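Local coordinates for putative diflavin flavoprotein A 3 (PDB 6H0C) that probably passes electrons from NADH to oxygen, reducing it to water, with this chain forming the flavodiiron core of the longer modular protein, at residues 309-314 and 393-398; 186-191 and 238-243; 8-11 and 15-18; 81-86 and 170-175. One frame throughout, in Å; residues are numbered along the deposited sequence.

Contact 1 of 4, residues 309-314 and 393-398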
loop_
_atom_site.group_PDB
_atom_site.type_symbol
_atom_site.label_atom_id
_atom_site.label_comp_id
_atom_site.label_asym_id
_atom_site.label_seq_id
_atom_site.Cartn_x
_atom_site.Cartn_y
_atom_site.Cartn_z
ATOM N N GLY A 309 6.300 1.643 -22.464
ATOM C CA GLY A 309 7.423 0.875 -21.960
ATOM C C GLY A 309 6.934 -0.033 -20.850
ATOM O O GLY A 309 5.850 0.184 -20.309
ATOM N N PHE A 310 7.717 -1.059 -20.529
ATOM C CA PHE A 310 7.437 -1.917 -19.380
ATOM C C PHE A 310 8.728 -2.204 -18.625
ATOM O O PHE A 310 9.819 -2.185 -19.202
ATOM C CB PHE A 310 6.767 -3.231 -19.811
ATOM C CG PHE A 310 7.610 -4.085 -20.738
ATOM C CD1 PHE A 310 8.491 -5.018 -20.232
ATOM C CD2 PHE A 310 7.506 -3.953 -22.118
ATOM C CE1 PHE A 310 9.261 -5.796 -21.079
ATOM C CE2 PHE A 310 8.270 -4.734 -22.966
ATOM C CZ PHE A 310 9.149 -5.653 -22.449
ATOM N N ILE A 311 8.591 -2.478 -17.333
ATOM C CA ILE A 311 9.721 -2.732 -16.448
ATOM C C ILE A 311 9.413 -3.930 -15.559
ATOM O O ILE A 311 8.337 -3.991 -14.970
ATOM C CB ILE A 311 10.016 -1.508 -15.567
ATOM C CG1 ILE A 311 10.275 -0.264 -16.436
ATOM C CG2 ILE A 311 11.178 -1.788 -14.626
ATOM C CD1 ILE A 311 10.529 1.023 -15.645
ATOM N N PHE A 312 10.340 -4.882 -15.471
ATOM C CA PHE A 312 10.187 -6.044 -14.586
ATOM C C PHE A 312 11.096 -5.933 -13.363
ATOM O O PHE A 312 12.284 -5.604 -13.490
ATOM C CB PHE A 312 10.501 -7.353 -15.323
ATOM C CG PHE A 312 9.301 -8.002 -15.995
ATOM C CD1 PHE A 312 8.879 -9.274 -15.614
ATOM C CD2 PHE A 312 8.621 -7.364 -17.025
ATOM C CE1 PHE A 312 7.797 -9.889 -16.240
ATOM C CE2 PHE A 312 7.535 -7.975 -17.653
ATOM C CZ PHE A 312 7.122 -9.237 -17.255
ATOM N N GLY A 313 10.534 -6.214 -12.187
ATOM C CA GLY A 313 11.291 -6.246 -10.947
ATOM C C GLY A 313 11.101 -7.599 -10.285
ATOM O O GLY A 313 9.968 -8.047 -10.083
ATOM N N SER A 314 12.198 -8.266 -9.942
ATOM C CA SER A 314 12.083 -9.624 -9.414
ATOM C C SER A 314 13.165 -9.953 -8.396
ATOM O O SER A 314 14.328 -9.608 -8.588
ATOM C CB SER A 314 12.127 -10.644 -10.568
ATOM O OG SER A 314 12.070 -11.978 -10.093
ATOM N N THR A 393 13.305 8.342 -13.677
ATOM C CA THR A 393 13.311 9.604 -14.397
ATOM C C THR A 393 13.972 9.440 -15.760
ATOM O O THR A 393 13.424 9.891 -16.760
ATOM C CB THR A 393 14.026 10.705 -13.608
ATOM O OG1 THR A 393 13.254 11.020 -12.443
ATOM C CG2 THR A 393 14.182 11.964 -14.459
ATOM N N ASP A 394 15.132 8.788 -15.804
ATOM C CA ASP A 394 15.817 8.516 -17.075
ATOM C C ASP A 394 14.926 7.754 -18.060
ATOM O O ASP A 394 14.885 8.073 -19.250
ATOM C CB ASP A 394 17.105 7.720 -16.839
ATOM C CG ASP A 394 18.210 8.556 -16.225
ATOM O OD1 ASP A 394 18.110 9.802 -16.257
ATOM O OD2 ASP A 394 19.188 7.963 -15.717
ATOM N N PHE A 395 14.226 6.743 -17.554
ATOM C CA PHE A 395 13.297 5.947 -18.351
ATOM C C PHE A 395 12.224 6.864 -18.939
ATOM O O PHE A 395 11.920 6.797 -20.132
ATOM C CB PHE A 395 12.668 4.840 -17.484
ATOM C CG PHE A 395 12.045 3.701 -18.265
ATOM C CD1 PHE A 395 10.731 3.774 -18.709
ATOM C CD2 PHE A 395 12.764 2.544 -18.526
ATOM C CE1 PHE A 395 10.156 2.720 -19.408
ATOM C CE2 PHE A 395 12.191 1.488 -19.220
ATOM C CZ PHE A 395 10.888 1.578 -19.660
ATOM N N ALA A 396 11.671 7.734 -18.098
ATOM C CA ALA A 396 10.622 8.661 -18.526
ATOM C C ALA A 396 11.087 9.608 -19.636
ATOM O O ALA A 396 10.397 9.781 -20.645
ATOM C CB ALA A 396 10.121 9.460 -17.344
ATOM N N GLN A 397 12.246 10.227 -19.433
ATOM C CA GLN A 397 12.860 11.103 -20.435
ATOM C C GLN A 397 13.078 10.382 -21.764
ATOM O O GLN A 397 12.829 10.943 -22.835
ATOM C CB GLN A 397 14.204 11.640 -19.935
ATOM C CG GLN A 397 14.191 12.242 -18.538
ATOM C CD GLN A 397 13.537 13.606 -18.483
ATOM O OE1 GLN A 397 12.463 13.818 -19.050
ATOM N NE2 GLN A 397 14.185 14.546 -17.796
ATOM N N ALA A 398 13.571 9.146 -21.692
ATOM C CA ALA A 398 13.804 8.348 -22.889
ATOM C C ALA A 398 12.500 8.148 -23.645
ATOM O O ALA A 398 12.459 8.296 -24.866
ATOM C CB ALA A 398 14.423 7.015 -22.533
#
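The CD1 methyl of Ile311 rests squarely over the middle of the Phe395 ring, and this pair is one of the contacts that seat helix 382-404 on the parallel five-stranded sheet of the flavodoxin-like domain, an alpha/beta/alpha fold. It is a CH-pi contact of almost ideal shape: Ile311 CD1 is 3.8 Å from the centroid of the Phe395 ring and only 4° off its normal. Ile311 CG1 covers the same face farther out, where it packs 3.8 Å from Phe395 CZ. The two side chains come from opposite directions, the isoleucine from the sheet and the phenylalanine from the helix, and the methyl lands on the ring face. The ring is directed at the sheet by a first torsion that carries Phe395 CG anti to its backbone N (chi1 -161°), while Ile311 holds its CG1 arm beside its own N and extends it fully to CD1.

The rest of the first shell is backbone. Phe310 O lies obliquely to the ring, 3.9 Å from Phe395 CZ. At the start of the strand, Gly309 has no side chain, and the ring edge comes up against its backbone, with Phe395 CE1 4.2 Å from Gly309 CA.

Strand 309-313 and the helix segment run nearly antiparallel (158°), with their axes 10.6 Å apart, a gap spanned by the isoleucine and phenylalanine together. Farther out, Val258 of strand 257-262 touches both Ile311 and Phe395, and Leu341 of strand 341-348 also packs on the phenylalanine. Phe310 and Phe312 serve the other face of the sheet, both meeting helix 323-335 and the ring of Phe362. On helix 382-404 itself, Thr393 OG1 is hydrogen-bonded to Gly279 O of helix 268-281.

Contact 2 of 4, residues 186-191 and 238-243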
loop_
_atom_site.group_PDB
_atom_site.type_symbol
_atom_site.label_atom_id
_atom_site.label_comp_id
_atom_site.label_asym_id
_atom_site.label_seq_id
_atom_site.Cartn_x
_atom_site.Cartn_y
_atom_site.Cartn_z
ATOM N N GLU A 186 -6.831 20.249 11.492
ATOM C CA GLU A 186 -7.170 21.660 11.283
ATOM C C GLU A 186 -6.010 22.364 10.612
ATOM O O GLU A 186 -4.862 22.214 11.029
ATOM C CB GLU A 186 -7.518 22.381 12.578
ATOM C CG GLU A 186 -8.006 23.800 12.312
ATOM C CD GLU A 186 -8.815 24.370 13.464
ATOM O OE1 GLU A 186 -9.856 25.021 13.202
ATOM O OE2 GLU A 186 -8.406 24.168 14.633
ATOM N N GLY A 187 -6.319 23.129 9.570
ATOM C CA GLY A 187 -5.299 23.772 8.764
ATOM C C GLY A 187 -5.084 22.984 7.488
ATOM O O GLY A 187 -4.802 21.784 7.521
ATOM N N TRP A 188 -5.224 23.652 6.350
ATOM C CA TRP A 188 -5.032 22.981 5.078
ATOM C C TRP A 188 -3.571 22.977 4.622
ATOM O O TRP A 188 -3.020 21.933 4.284
ATOM C CB TRP A 188 -5.895 23.624 3.992
ATOM C CG TRP A 188 -5.546 23.068 2.660
ATOM C CD1 TRP A 188 -4.761 23.647 1.717
ATOM C CD2 TRP A 188 -5.916 21.785 2.144
ATOM N NE1 TRP A 188 -4.631 22.815 0.635
ATOM C CE2 TRP A 188 -5.330 21.663 0.871
ATOM C CE3 TRP A 188 -6.693 20.732 2.632
ATOM C CZ2 TRP A 188 -5.501 20.530 0.069
ATOM C CZ3 TRP A 188 -6.856 19.605 1.838
ATOM C CH2 TRP A 188 -6.267 19.516 0.571
ATOM N N THR A 189 -2.952 24.152 4.604
ATOM C CA THR A 189 -1.631 24.316 4.008
ATOM C C THR A 189 -0.521 23.483 4.673
ATOM O O THR A 189 0.337 22.935 3.983
ATOM C CB THR A 189 -1.234 25.806 4.007
ATOM O OG1 THR A 189 -2.024 26.492 3.025
ATOM C CG2 THR A 189 0.234 25.986 3.672
ATOM N N ILE A 190 -0.540 23.361 5.996
ATOM C CA ILE A 190 0.509 22.600 6.678
ATOM C C ILE A 190 0.576 21.128 6.238
ATOM O O ILE A 190 1.630 20.505 6.345
ATOM C CB ILE A 190 0.346 22.635 8.210
ATOM C CG1 ILE A 190 -1.038 22.151 8.612
ATOM C CG2 ILE A 190 0.572 24.037 8.747
ATOM C CD1 ILE A 190 -1.418 22.572 10.008
ATOM N N TYR A 191 -0.533 20.576 5.751
ATOM C CA TYR A 191 -0.556 19.165 5.333
ATOM C C TYR A 191 -0.555 18.964 3.814
ATOM O O TYR A 191 -0.474 17.830 3.345
ATOM C CB TYR A 191 -1.782 18.443 5.914
ATOM C CG TYR A 191 -1.843 18.434 7.422
ATOM C CD1 TYR A 191 -0.939 17.696 8.171
ATOM C CD2 TYR A 191 -2.812 19.154 8.092
ATOM C CE1 TYR A 191 -0.995 17.688 9.548
ATOM C CE2 TYR A 191 -2.878 19.151 9.467
ATOM C CZ TYR A 191 -1.970 18.418 10.191
ATOM O OH TYR A 191 -2.044 18.422 11.564
ATOM N N ARG A 238 -13.339 17.380 2.397
ATOM C CA ARG A 238 -13.843 17.707 1.062
ATOM C C ARG A 238 -12.731 18.167 0.137
ATOM O O ARG A 238 -12.639 17.718 -1.009
ATOM C CB ARG A 238 -14.945 18.771 1.132
ATOM C CG ARG A 238 -16.254 18.210 1.650
ATOM C CD ARG A 238 -17.355 19.247 1.641
ATOM N NE ARG A 238 -18.571 18.739 2.270
ATOM C CZ ARG A 238 -19.730 19.392 2.292
ATOM N NH1 ARG A 238 -19.838 20.583 1.715
ATOM N NH2 ARG A 238 -20.784 18.852 2.891
ATOM N N GLU A 239 -11.874 19.045 0.640
ATOM C CA GLU A 239 -10.834 19.606 -0.198
ATOM C C GLU A 239 -9.852 18.523 -0.622
ATOM O O GLU A 239 -9.420 18.493 -1.766
ATOM C CB GLU A 239 -10.112 20.732 0.524
ATOM C CG GLU A 239 -9.153 21.491 -0.347
ATOM C CD GLU A 239 -8.783 22.845 0.248
ATOM O OE1 GLU A 239 -8.144 23.638 -0.470
ATOM O OE2 GLU A 239 -9.126 23.118 1.426
ATOM N N LEU A 240 -9.510 17.620 0.288
ATOM C CA LEU A 240 -8.567 16.566 -0.062
ATOM C C LEU A 240 -9.214 15.613 -1.059
ATOM O O LEU A 240 -8.557 15.126 -1.981
ATOM C CB LEU A 240 -8.093 15.802 1.180
ATOM C CG LEU A 240 -7.104 14.653 0.925
ATOM C CD1 LEU A 240 -5.893 15.117 0.118
ATOM C CD2 LEU A 240 -6.667 14.002 2.242
ATOM N N THR A 241 -10.506 15.352 -0.885
ATOM C CA THR A 241 -11.196 14.451 -1.798
ATOM C C THR A 241 -11.220 15.040 -3.218
ATOM O O THR A 241 -10.900 14.345 -4.182
ATOM C CB THR A 241 -12.616 14.156 -1.321
ATOM O OG1 THR A 241 -12.556 13.594 -0.008
ATOM C CG2 THR A 241 -13.290 13.155 -2.246
ATOM N N ARG A 242 -11.567 16.320 -3.343
ATOM C CA ARG A 242 -11.544 17.002 -4.641
ATOM C C ARG A 242 -10.138 16.980 -5.272
ATOM O O ARG A 242 -9.994 16.781 -6.476
ATOM C CB ARG A 242 -12.043 18.449 -4.502
ATOM C CG ARG A 242 -13.490 18.597 -4.012
ATOM C CD ARG A 242 -14.007 20.055 -4.112
ATOM N NE ARG A 242 -13.127 21.038 -3.458
ATOM C CZ ARG A 242 -13.322 21.548 -2.237
ATOM N NH1 ARG A 242 -14.376 21.174 -1.517
ATOM N NH2 ARG A 242 -12.466 22.434 -1.729
ATOM N N ASN A 243 -9.109 17.173 -4.455
ATOM C CA ASN A 243 -7.729 17.072 -4.924
ATOM C C ASN A 243 -7.389 15.676 -5.476
ATOM O O ASN A 243 -6.788 15.553 -6.545
ATOM C CB ASN A 243 -6.759 17.442 -3.798
ATOM C CG ASN A 243 -6.478 18.952 -3.726
ATOM O OD1 ASN A 243 -5.432 19.423 -4.165
ATOM N ND2 ASN A 243 -7.414 19.703 -3.172
#
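Trp188 and Glu239 are stacked: the carboxylate lies flat over the indole, the two planes only 5° apart. Glu239 CD sits over the centre of the ring system, and Glu239 OE2 comes to 3.5 Å from Trp188 CD2. The glutamate has its CG anti to the backbone N (chi1 -172°) and continues extended, which lays the whole side chain along the ring instead of lifting it off. Its methylene contributes a CH-pi contact, Glu239 CG standing 3.6 Å from the centroid of the six-membered ring of Trp188. The negative carboxylate over the electron-rich face is probably not an attractive charge interaction, and the contact rests on packing.

The apolar packing is slighter. Trp188 CZ3 approaches Leu240 CB at 4.1 Å and the backbone Leu240 N at 3.7 Å; Leu240 itself is buried.

These contacts tie the loop that leads into helix 189-202, within the zinc metallo-hydrolase (metallo-beta-lactamase-like) part of the chain, to helix 237-253, which comes just before the first strand of the flavodoxin-like domain. Arg195 of helix 189-202 touches both Trp188 and Leu240, so that helix itself also reaches helix 237-253.

Among polar groups, the amide of Asn243 crosses the far end of the indole, with Asn243 ND2 3.9 Å from Trp188 CZ2. That amide is held in place by its own helix: Asn243 ND2 donates to Glu239 O at 2.7 Å. The same carbonyl takes the ordinary helical bond from Asn243 N at 3.0 Å, the two donors reaching Glu239 O from opposite faces of its plane.

Contact 3 of 4, residues 8-11 and 15-18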
loop_
_atom_site.group_PDB
_atom_site.type_symbol
_atom_site.label_atom_id
_atom_site.label_comp_id
_atom_site.label_asym_id
_atom_site.label_seq_id
_atom_site.Cartn_x
_atom_site.Cartn_y
_atom_site.Cartn_z
ATOM N N CYS A 8 -6.811 9.173 21.943
ATOM C CA CYS A 8 -7.808 10.219 21.908
ATOM C C CYS A 8 -9.179 9.655 21.545
ATOM O O CYS A 8 -9.309 8.886 20.587
ATOM C CB CYS A 8 -7.376 11.300 20.912
ATOM S SG CYS A 8 -8.389 12.790 20.919
ATOM N N PRO A 9 -10.212 10.013 22.326
ATOM C CA PRO A 9 -11.585 9.676 21.928
ATOM C C PRO A 9 -11.989 10.525 20.729
ATOM O O PRO A 9 -11.734 11.724 20.747
ATOM C CB PRO A 9 -12.412 10.023 23.170
ATOM C CG PRO A 9 -11.599 11.053 23.882
ATOM C CD PRO A 9 -10.160 10.712 23.624
ATOM N N ILE A 10 -12.587 9.936 19.703
ATOM C CA ILE A 10 -12.818 10.690 18.470
ATOM C C ILE A 10 -14.282 10.713 18.046
ATOM O O ILE A 10 -14.670 11.505 17.199
ATOM C CB ILE A 10 -11.963 10.132 17.298
ATOM C CG1 ILE A 10 -12.313 8.674 17.006
ATOM C CG2 ILE A 10 -10.471 10.278 17.598
ATOM C CD1 ILE A 10 -11.646 8.149 15.744
ATOM N N ALA A 11 -15.088 9.843 18.636
ATOM C CA ALA A 11 -16.518 9.785 18.350
ATOM C C ALA A 11 -17.140 8.838 19.370
ATOM O O ALA A 11 -16.412 8.243 20.166
ATOM C CB ALA A 11 -16.773 9.320 16.917
ATOM N N THR A 15 -12.240 5.301 19.858
ATOM C CA THR A 15 -10.964 5.849 20.285
ATOM C C THR A 15 -9.883 5.581 19.243
ATOM O O THR A 15 -9.860 4.506 18.637
ATOM C CB THR A 15 -10.535 5.238 21.625
ATOM O OG1 THR A 15 -11.622 5.339 22.556
ATOM C CG2 THR A 15 -9.298 5.946 22.178
ATOM N N VAL A 16 -8.998 6.555 19.024
ATOM C CA VAL A 16 -7.818 6.312 18.188
ATOM C C VAL A 16 -6.553 6.123 19.038
ATOM O O VAL A 16 -6.354 6.782 20.065
ATOM C CB VAL A 16 -7.573 7.445 17.174
ATOM C CG1 VAL A 16 -7.170 8.725 17.887
ATOM C CG2 VAL A 16 -6.488 7.035 16.195
ATOM N N PHE A 17 -5.723 5.185 18.613
ATOM C CA PHE A 17 -4.406 4.976 19.202
ATOM C C PHE A 17 -3.386 5.278 18.121
ATOM O O PHE A 17 -3.205 4.466 17.211
ATOM C CB PHE A 17 -4.229 3.529 19.703
ATOM C CG PHE A 17 -5.099 3.165 20.874
ATOM C CD1 PHE A 17 -4.550 3.018 22.137
ATOM C CD2 PHE A 17 -6.461 2.956 20.714
ATOM C CE1 PHE A 17 -5.346 2.681 23.233
ATOM C CE2 PHE A 17 -7.264 2.620 21.801
ATOM C CZ PHE A 17 -6.700 2.482 23.066
ATOM N N ARG A 18 -2.739 6.437 18.182
ATOM C CA ARG A 18 -1.749 6.771 17.161
ATOM C C ARG A 18 -0.349 6.401 17.639
ATOM O O ARG A 18 0.207 7.060 18.518
ATOM C CB ARG A 18 -1.809 8.262 16.788
ATOM C CG ARG A 18 -3.207 8.754 16.410
ATOM C CD ARG A 18 -3.158 9.948 15.473
ATOM N NE ARG A 18 -2.331 11.027 16.004
ATOM C CZ ARG A 18 -1.661 11.896 15.251
ATOM N NH1 ARG A 18 -0.925 12.843 15.825
ATOM N NH2 ARG A 18 -1.726 11.820 13.922
#
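Cys8 O accepts one hydrogen bond from strand 14-21 and a CH...O contact, with a methyl close by. Val16 N donates to Cys8 O at 2.8 Å, Thr15 CA makes the CH...O contact with Cys8 O at 3.5 Å, and the Thr15 CG2 methyl lies 3.3 Å from Cys8 O. That methyl gets there because it stands anti to the threonine's N, which leaves OG1 beside the N (chi1 -50°). The return bond, Cys8 N to Val16 O at 3.1 Å, closes the hydrogen-bonded pair; Pro9 and Thr15 form the adjoining non-hydrogen-bonded pair.

Side chains divide between the two faces. Pro9 and Thr15 take one; Cys8 and Val16 share the other, Cys8 CB 4.0 Å from Val16 CG1, and the loop residue Val183 packs on both. The closest apolar contact across the segments is Ile10 CG2 on Val16 CG1 at 3.7 Å, the two side chains meeting at about a right angle. Tyr42 of strand 37-45 packs against both.

Ile10 and Ala11 both face Thr14, a classic beta bulge, in an antiparallel hairpin whose first strand edges the seven-stranded mixed sheet of the metallo-beta-lactamase-like domain.

Contact 4 of 4, residues 81-86 and 170-175. With FLC (citrate anion), chain B.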
loop_
_atom_site.group_PDB
_atom_site.type_symbol
_atom_site.label_atom_id
_atom_site.label_comp_id
_atom_site.label_asym_id
_atom_site.label_seq_id
_atom_site.Cartn_x
_atom_site.Cartn_y
_atom_site.Cartn_z
ATOM N N LEU A 81 -8.799 -5.814 9.897
ATOM C CA LEU A 81 -7.578 -5.456 9.175
ATOM C C LEU A 81 -7.907 -4.718 7.886
ATOM O O LEU A 81 -8.610 -5.257 7.023
ATOM C CB LEU A 81 -6.744 -6.702 8.856
ATOM C CG LEU A 81 -6.374 -7.578 10.043
ATOM C CD1 LEU A 81 -5.705 -8.860 9.583
ATOM C CD2 LEU A 81 -5.469 -6.800 10.973
ATOM N N GLY A 82 -7.400 -3.491 7.757
ATOM C CA GLY A 82 -7.573 -2.709 6.537
ATOM C C GLY A 82 -6.609 -3.150 5.440
ATOM O O GLY A 82 -6.814 -2.856 4.258
ATOM N N HIS A 83 -5.546 -3.845 5.847
ATOM C CA HIS A 83 -4.564 -4.415 4.927
ATOM C C HIS A 83 -3.669 -5.349 5.723
ATOM O O HIS A 83 -3.674 -5.308 6.954
ATOM C CB HIS A 83 -3.736 -3.334 4.230
ATOM C CG HIS A 83 -2.698 -2.709 5.108
ATOM N ND1 HIS A 83 -3.001 -1.748 6.049
ATOM C CD2 HIS A 83 -1.360 -2.906 5.189
ATOM C CE1 HIS A 83 -1.895 -1.383 6.673
ATOM N NE2 HIS A 83 -0.885 -2.073 6.172
ATOM N N VAL A 84 -2.907 -6.187 5.027
ATOM C CA VAL A 84 -2.123 -7.225 5.687
ATOM C C VAL A 84 -0.756 -7.384 5.044
ATOM O O VAL A 84 -0.620 -7.308 3.823
ATOM C CB VAL A 84 -2.858 -8.592 5.648
ATOM C CG1 VAL A 84 -1.944 -9.717 6.074
ATOM C CG2 VAL A 84 -4.084 -8.560 6.527
ATOM N N ASN A 85 0.253 -7.599 5.885
ATOM C CA ASN A 85 1.575 -8.022 5.442
ATOM C C ASN A 85 2.346 -8.633 6.614
ATOM O O ASN A 85 1.854 -8.649 7.743
ATOM C CB ASN A 85 2.353 -6.857 4.820
ATOM C CG ASN A 85 2.424 -5.644 5.724
ATOM O OD1 ASN A 85 2.907 -5.721 6.859
ATOM N ND2 ASN A 85 1.961 -4.503 5.216
ATOM N N ALA A 86 3.552 -9.131 6.346
ATOM C CA ALA A 86 4.342 -9.835 7.357
ATOM C C ALA A 86 4.663 -8.955 8.555
ATOM O O ALA A 86 4.721 -9.422 9.692
ATOM C CB ALA A 86 5.636 -10.361 6.737
ATOM N N THR A 170 -10.323 4.375 6.258
ATOM C CA THR A 170 -9.828 4.368 4.883
ATOM C C THR A 170 -8.470 3.705 4.692
ATOM O O THR A 170 -7.964 3.660 3.567
ATOM C CB THR A 170 -9.718 5.802 4.312
ATOM O OG1 THR A 170 -8.824 6.570 5.124
ATOM C CG2 THR A 170 -11.096 6.484 4.286
ATOM N N ASP A 171 -7.882 3.202 5.776
ATOM C CA ASP A 171 -6.615 2.471 5.678
ATOM C C ASP A 171 -5.599 3.344 4.919
ATOM O O ASP A 171 -5.353 4.492 5.310
ATOM C CB ASP A 171 -6.838 1.094 5.002
ATOM C CG ASP A 171 -5.615 0.161 5.096
ATOM O OD1 ASP A 171 -5.281 -0.312 6.204
ATOM O OD2 ASP A 171 -5.001 -0.121 4.047
ATOM N N LYS A 172 -5.042 2.830 3.823
ATOM C CA LYS A 172 -3.975 3.543 3.141
ATOM C C LYS A 172 -4.467 4.738 2.328
ATOM O O LYS A 172 -3.663 5.559 1.900
ATOM C CB LYS A 172 -3.193 2.584 2.246
ATOM C CG LYS A 172 -2.358 1.581 3.029
ATOM C CD LYS A 172 -1.068 2.221 3.562
ATOM C CE LYS A 172 -0.312 1.251 4.477
ATOM N NZ LYS A 172 1.067 1.731 4.818
ATOM N N LEU A 173 -5.773 4.859 2.125
ATOM C CA LEU A 173 -6.287 6.013 1.381
ATOM C C LEU A 173 -6.412 7.277 2.246
ATOM O O LEU A 173 -6.831 7.207 3.404
ATOM C CB LEU A 173 -7.652 5.694 0.764
ATOM C CG LEU A 173 -7.676 4.614 -0.318
ATOM C CD1 LEU A 173 -9.113 4.241 -0.683
ATOM C CD2 LEU A 173 -6.908 5.109 -1.536
ATOM N N PHE A 174 -6.041 8.420 1.671
ATOM C CA PHE A 174 -6.300 9.739 2.258
ATOM C C PHE A 174 -5.377 10.119 3.419
ATOM O O PHE A 174 -5.664 11.057 4.162
ATOM C CB PHE A 174 -7.758 9.839 2.727
ATOM C CG PHE A 174 -8.752 9.850 1.606
ATOM C CD1 PHE A 174 -8.681 10.808 0.610
ATOM C CD2 PHE A 174 -9.758 8.908 1.548
ATOM C CE1 PHE A 174 -9.592 10.824 -0.433
ATOM C CE2 PHE A 174 -10.682 8.921 0.510
ATOM C CZ PHE A 174 -10.597 9.883 -0.481
ATOM N N GLY A 175 -4.264 9.415 3.562
ATOM C CA GLY A 175 -3.388 9.651 4.692
ATOM C C GLY A 175 -2.206 10.542 4.363
ATOM O O GLY A 175 -2.129 11.127 3.285
HETATM C CAC FLC B . 3.586 -1.148 3.938
HETATM C CA FLC B . 4.210 -1.833 5.135
HETATM C CB FLC B . 3.926 -1.171 6.472
HETATM C CBC FLC B . 2.444 -1.062 6.770
HETATM C CG FLC B . 4.562 -2.044 7.541
HETATM C CGC FLC B . 4.464 -1.381 8.897
HETATM O OA1 FLC B . 2.489 -0.535 4.022
HETATM O OA2 FLC B . 4.182 -1.217 2.834
HETATM O OB1 FLC B . 1.960 0.064 7.048
HETATM O OB2 FLC B . 1.707 -2.081 6.756
HETATM O OG1 FLC B . 5.483 -0.831 9.394
HETATM O OG2 FLC B . 3.368 -1.375 9.522
HETATM O OHB FLC B . 4.496 0.120 6.505
#
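His83 and Asp171 meet at about a right angle, ring and carboxylate planes turned 56° apart. The histidine donates from His83 ND1 to Asp171 OD1 at 2.7 Å; the bond lies close to the ring plane and uses the syn lone pair of OD1. With CG set between the backbone N and carbonyl carbon (chi1 75°), the ring stands up from the loop with its other nitrogen facing the bound citrate. His83 NE2 reaches citrate OB2 at 2.7 Å, nearly straight at 170°. Lys172 comes over one ring face, its CE 4.0 Å from the centroid of the His83 ring, off-centre in a CH-pi contact.

This corresponds to the diiron site of canonical flavodiiron proteins, on a metallo-beta-lactamase-like fold. The loop after strand 78-80 reads His-x-Asn-x-Asn-Arg up to Arg88, where canonical flavodiiron proteins have His-x-Glu-x-Asp-His, and the citrate, probably from the crystallisation liquor, appears to take the place of the iron pair.

Asn85 adds a second grip on the same oxygen, Asn85 ND2 to citrate OB2 at 2.9 Å, while its OD1 caps the following helix at Arg88 N. A bend at the second torsion of Lys172 brings NZ between two carboxylates, 2.8 Å from citrate OA1 and 2.9 Å from citrate OB1. The anion is also held by Lys26, Arg88, Arg153 and Tyr154, and Lys172 NZ has a further bond to His229 NE2.

Along the chain contact 3 comes first, then contact 4, contact 2 and contact 1, each closing before the next opens. Contacts 3 and 4 belong to the metallo-beta-lactamase-like domain, their centres about 17 Å apart: one lies in a hairpin edging the seven-stranded sheet, the other at the citrate site near the centre of the molecule. Contact 2 touches contact 4, Leu240 CD2 lying 3.7 Å from Phe174 O, where helix 237-253 packs against the loop after strand 167-171. That helix leads into the flavodoxin-like domain, joining the two domains of the flavodiiron core. The centre of contact 1 lies about 27 Å from that of contact 4 and about 42 Å from that of contact 3.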